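Local structure of phosphoserine phosphatase (Homo sapiens, 6HYY) at residues P85-R88 with E89-R93. The protein hydrolyses L-3-phosphoserine to serine and phosphate, as a magnesium-dependent phosphatase of the haloacid dehalogenase-like family. Numbering follows the deposited sequence.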
ATOM      1  N   PRO A  85      10.687  -6.556  -7.053  1.00 21.08           N
ATOM      2  CA  PRO A  85      11.705  -6.182  -8.043  1.00 21.80           C
ATOM      3  C   PRO A  85      11.280  -4.998  -8.900  1.00 19.62           C
ATOM      4  O   PRO A  85      10.134  -4.905  -9.362  1.00 22.27           O
ATOM      5  CB  PRO A  85      11.863  -7.456  -8.876  1.00 28.22           C
ATOM      6  CG  PRO A  85      11.526  -8.548  -7.902  1.00 28.06           C
ATOM      7  CD  PRO A  85      10.449  -8.008  -7.004  1.00 23.39           C
ATOM      8  N   GLY A  86      12.202  -4.052  -9.064  1.00 19.86           N
ATOM      9  CA  GLY A  86      11.963  -2.890  -9.874  1.00 20.43           C
ATOM     10  C   GLY A  86      11.438  -1.674  -9.141  1.00 19.71           C
ATOM     11  O   GLY A  86      11.539  -0.573  -9.682  1.00 20.24           O
ATOM     12  N   ILE A  87      10.882  -1.838  -7.936  1.00 17.69           N
ATOM     13  CA  ILE A  87      10.250  -0.665  -7.311  1.00 17.98           C
ATOM     14  C   ILE A  87      11.292   0.363  -6.856  1.00 19.99           C
ATOM     15  O   ILE A  87      11.047   1.579  -6.967  1.00 17.72           O
ATOM     16  CB  ILE A  87       9.291  -1.068  -6.172  1.00 15.66           C
ATOM     17  CG1 ILE A  87       8.467   0.144  -5.697  1.00 17.58           C
ATOM     18  CG2 ILE A  87      10.003  -1.579  -4.981  1.00 19.95           C
ATOM     19  CD1 ILE A  87       7.588   0.805  -6.783  1.00 19.56           C
ATOM     20  N   ARG A  88      12.480  -0.057  -6.403  1.00 17.47           N
ATOM     21  CA  ARG A  88      13.496   0.931  -6.025  1.00 17.27           C
ATOM     22  C   ARG A  88      13.881   1.804  -7.215  1.00 17.59           C
ATOM     23  O   ARG A  88      13.962   3.040  -7.105  1.00 19.27           O
ATOM     24  CB  ARG A  88      14.752   0.243  -5.486  1.00 17.69           C
ATOM     25  CG  ARG A  88      14.630  -0.405  -4.131  1.00 23.16           C
ATOM     26  CD  ARG A  88      15.985  -1.093  -3.800  1.00 23.80           C
ATOM     27  NE  ARG A  88      15.904  -1.963  -2.631  1.00 26.24           N
ATOM     28  CZ  ARG A  88      15.432  -3.218  -2.641  1.00 26.43           C
ATOM     29  NH1 ARG A  88      15.005  -3.807  -3.766  1.00 23.29           N
ATOM     30  NH2 ARG A  88      15.391  -3.901  -1.506  1.00 27.56           N
ATOM     31  N   GLU A  89      14.140   1.178  -8.367  1.00 17.29           N
ATOM     32  CA  GLU A  89      14.527   1.923  -9.558  1.00 18.37           C
ATOM     33  C   GLU A  89      13.397   2.835 -10.023  1.00 19.82           C
ATOM     34  O   GLU A  89      13.638   3.984 -10.404  1.00 21.33           O
ATOM     35  CB  GLU A  89      14.944   0.959 -10.674  1.00 24.27           C
ATOM     36  CG  GLU A  89      15.560   1.686 -11.852  1.00 26.50           C
ATOM     37  CD  GLU A  89      16.043   0.753 -12.944  1.00 33.13           C
ATOM     38  OE1 GLU A  89      15.961  -0.481 -12.764  1.00 32.25           O
ATOM     39  OE2 GLU A  89      16.500   1.265 -13.982  1.00 36.21           O
ATOM     40  N   LEU A  90      12.158   2.335  -9.994  1.00 18.25           N
ATOM     41  CA  LEU A  90      11.011   3.130 -10.435  1.00 17.42           C
ATOM     42  C   LEU A  90      10.810   4.355  -9.551  1.00 20.77           C
ATOM     43  O   LEU A  90      10.634   5.469 -10.063  1.00 19.22           O
ATOM     44  CB  LEU A  90       9.746   2.272 -10.460  1.00 18.04           C
ATOM     45  CG  LEU A  90       8.473   3.013 -10.888  1.00 19.93           C
ATOM     46  CD1 LEU A  90       8.616   3.565 -12.299  1.00 24.31           C
ATOM     47  CD2 LEU A  90       7.288   2.077 -10.815  1.00 21.61           C
ATOM     48  N   VAL A  91      10.811   4.172  -8.225  1.00 18.45           N
ATOM     49  CA  VAL A  91      10.654   5.341  -7.348  1.00 16.68           C
ATOM     50  C   VAL A  91      11.806   6.310  -7.559  1.00 19.90           C
ATOM     51  O   VAL A  91      11.610   7.532  -7.577  1.00 19.10           O
ATOM     52  CB  VAL A  91      10.530   4.928  -5.871  1.00 16.03           C
ATOM     53  CG1 VAL A  91      10.567   6.168  -4.976  1.00 19.63           C
ATOM     54  CG2 VAL A  91       9.228   4.167  -5.620  1.00 17.61           C
ATOM     55  N   SER A  92      13.019   5.790  -7.744  1.00 18.82           N
ATOM     56  CA  SER A  92      14.170   6.651  -7.998  1.00 17.54           C
ATOM     57  C   SER A  92      13.961   7.501  -9.244  1.00 18.14           C
ATOM     58  O   SER A  92      14.219   8.712  -9.224  1.00 20.35           O
ATOM     59  CB  SER A  92      15.429   5.793  -8.137  1.00 21.93           C
ATOM     60  OG  SER A  92      15.781   5.229  -6.893  1.00 23.46           O
ATOM     61  N   ARG A  93      13.503   6.887 -10.345  1.00 18.23           N
ATOM     62  CA  ARG A  93      13.275   7.655 -11.567  1.00 20.44           C
ATOM     63  C   ARG A  93      12.159   8.675 -11.390  1.00 18.71           C
ATOM     64  O   ARG A  93      12.257   9.794 -11.910  1.00 21.76           O
ATOM     65  CB  ARG A  93      12.943   6.738 -12.745  1.00 21.29           C
ATOM     66  CG  ARG A  93      14.088   5.784 -13.116  1.00 23.17           C
ATOM     67  CD  ARG A  93      15.310   6.498 -13.713  1.00 28.16           C
ATOM     68  NE  ARG A  93      16.243   7.042 -12.710  1.00 32.48           N
ATOM     69  CZ  ARG A  93      16.953   6.338 -11.820  1.00 32.75           C
ATOM     70  NH1 ARG A  93      16.878   5.020 -11.747  1.00 28.78           N
ATOM     71  NH2 ARG A  93      17.743   6.979 -10.972  1.00 37.62           N
TER
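Two donors of Ser92 grip one carbonyl oxygen, Arg88 O: the backbone N at 3.0 Å and the hydroxyl OG, which donates a hydrogen bond to Arg88 O over 2.9 Å. They come in from opposite faces of the carbonyl plane, OG being tilted 35° out of it. The hydroxyl reaches back one turn because OG stands anti to its own carbonyl carbon (chi1 -70°), a common way for a helical serine to add a second bond to an i-4 carbonyl. With an alanine here the hydroxyl is gone, and Arg88 O would probably keep the backbone N-H as the one donor left of the two. The first turn is closed by backbone bonds alone: Leu90 N bonds to the carbonyl of the N-cap residue Gly86, where a CB would be jammed against the carbonyl O of Pro85, and Val91 N meets Ile87 O almost straight, at 2.9 Å and 175°. On the buried side Ile87 CD1 lies 3.9 Å from Val91 CG2 and 4.2 Å from Leu90 CD2, with the Ile87 and Val91 side chains set aslant to each other. This start of helix 87-96 packs against the central sheet of the haloacid dehalogenase-like fold, Ile87 and Leu90 both resting on Phe15 of strand 12-16.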